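Local coordinates for water-soluble chlorophyll protein (PDB 5HPZ) that binds chlorophyll as a water-soluble, non-membrane protein of the Kunitz-inhibitor beta-trefoil family, tuning the pigment's spectrum by deforming its ring, at the interface of chains A and B. Residues are numbered along the deposited sequence; one frame, centred on the assembly and turned at random. Chains: chain A/B, Water-soluble chlorophyll protein.

The interface of chains A and B. Residues chain A 150-152; chain B 37-39.
The backbone carbonyl O of A:Pro150 meets water 1 at 2.7 Å and takes a weak hydrogen bond from the backbone N of B:Leu38. The same water lies 2.8 Å from the backbone N of B:Ile37 and so ties the two loops together. Two residues further along, A:Leu152 N donates to B:Leu38 O over 2.8 Å. With the weaker bond this forms a short parallel beta bridge pairing A:Trp151 with B:Leu38.

Beside this backbone pairing, B:Ile37 lays its CG2 methyl over one face of the A:Trp151 indole. The methyl meets the six-membered ring, 3.5 Å from its centroid, in a CH-pi contact displaced toward the rim. Its position follows from chi1 of -58°, which sets CG2 anti to the backbone N while the CG1 branch carries CD1 toward CB of A:Pro150, 4.0 Å away. B:Leu38 extends the apolar patch: its CD2 comes within 3.9 Å of A:Trp151 CE3, and its CG packs against CD2 of A:Leu152 at 3.7 Å. CD2 of A:Leu152 also reaches CD of the B:Pro39 ring, which follows a cis peptide bond.

Repeated by the two-fold axis with the chains exchanged, the patch helps join two subunits of the deposited tetramer. Since these loops fall within the span that supplies the chlorophyll pocket, the pairing may also help to shape the pigment site.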
loop_
_atom_site.group_PDB
_atom_site.type_symbol
_atom_site.label_atom_id
_atom_site.label_comp_id
_atom_site.label_asym_id
_atom_site.label_seq_id
_atom_site.Cartn_x
_atom_site.Cartn_y
_atom_site.Cartn_z
ATOM N N PRO A 150 6.935 8.909 -9.330
ATOM C CA PRO A 150 5.627 8.307 -9.149
ATOM C C PRO A 150 4.784 8.813 -7.962
ATOM O O PRO A 150 3.617 8.467 -7.885
ATOM C CB PRO A 150 5.960 6.802 -8.979
ATOM C CG PRO A 150 7.335 6.778 -8.501
ATOM C CD PRO A 150 8.028 7.974 -9.028
ATOM N N TRP A 151 5.359 9.593 -7.050
ATOM C CA TRP A 151 4.599 10.091 -5.903
ATOM C C TRP A 151 4.151 11.507 -6.174
ATOM O O TRP A 151 4.842 12.461 -5.832
ATOM C CB TRP A 151 5.463 10.055 -4.602
ATOM C CG TRP A 151 5.790 8.671 -4.234
ATOM C CD1 TRP A 151 6.906 7.967 -4.598
ATOM C CD2 TRP A 151 4.956 7.759 -3.508
ATOM N NE1 TRP A 151 6.814 6.666 -4.144
ATOM C CE2 TRP A 151 5.644 6.527 -3.442
ATOM C CE3 TRP A 151 3.732 7.875 -2.873
ATOM C CZ2 TRP A 151 5.115 5.416 -2.806
ATOM C CZ3 TRP A 151 3.207 6.774 -2.249
ATOM C CH2 TRP A 151 3.913 5.556 -2.198
ATOM N N LEU A 152 2.961 11.661 -6.737
ATOM C CA LEU A 152 2.435 13.001 -7.060
ATOM C C LEU A 152 3.407 13.830 -7.907
ATOM O O LEU A 152 3.478 15.063 -7.785
ATOM C CB LEU A 152 2.100 13.789 -5.777
ATOM C CG LEU A 152 1.077 13.207 -4.750
ATOM C CD1 LEU A 152 0.872 14.191 -3.587
ATOM C CD2 LEU A 152 -0.298 12.845 -5.317
ATOM N N ILE B 37 1.135 5.039 -8.763
ATOM C CA ILE B 37 1.161 4.905 -7.299
ATOM C C ILE B 37 0.272 5.940 -6.701
ATOM O O ILE B 37 -0.693 5.613 -6.041
ATOM C CB ILE B 37 2.616 4.932 -6.749
ATOM C CG1 ILE B 37 3.390 3.799 -7.399
ATOM C CG2 ILE B 37 2.587 4.864 -5.224
ATOM C CD1 ILE B 37 4.813 3.543 -6.921
ATOM N N LEU B 38 0.577 7.198 -6.966
ATOM C CA LEU B 38 -0.171 8.318 -6.416
ATOM C C LEU B 38 -0.162 9.528 -7.394
ATOM O O LEU B 38 0.901 10.087 -7.686
ATOM C CB LEU B 38 0.466 8.706 -5.102
ATOM C CG LEU B 38 -0.433 9.327 -4.045
ATOM C CD1 LEU B 38 -1.567 8.435 -3.648
ATOM C CD2 LEU B 38 0.350 9.787 -2.831
ATOM N N PRO B 39 -1.307 9.952 -7.889
ATOM C CA PRO B 39 -2.623 9.361 -7.600
ATOM C C PRO B 39 -2.733 7.970 -8.198
ATOM O O PRO B 39 -2.066 7.685 -9.189
ATOM C CB PRO B 39 -3.611 10.329 -8.252
ATOM C CG PRO B 39 -2.821 11.148 -9.227
ATOM C CD PRO B 39 -1.358 11.086 -8.826
HETATM O O HOH W 1 2.254 7.300 -9.878
#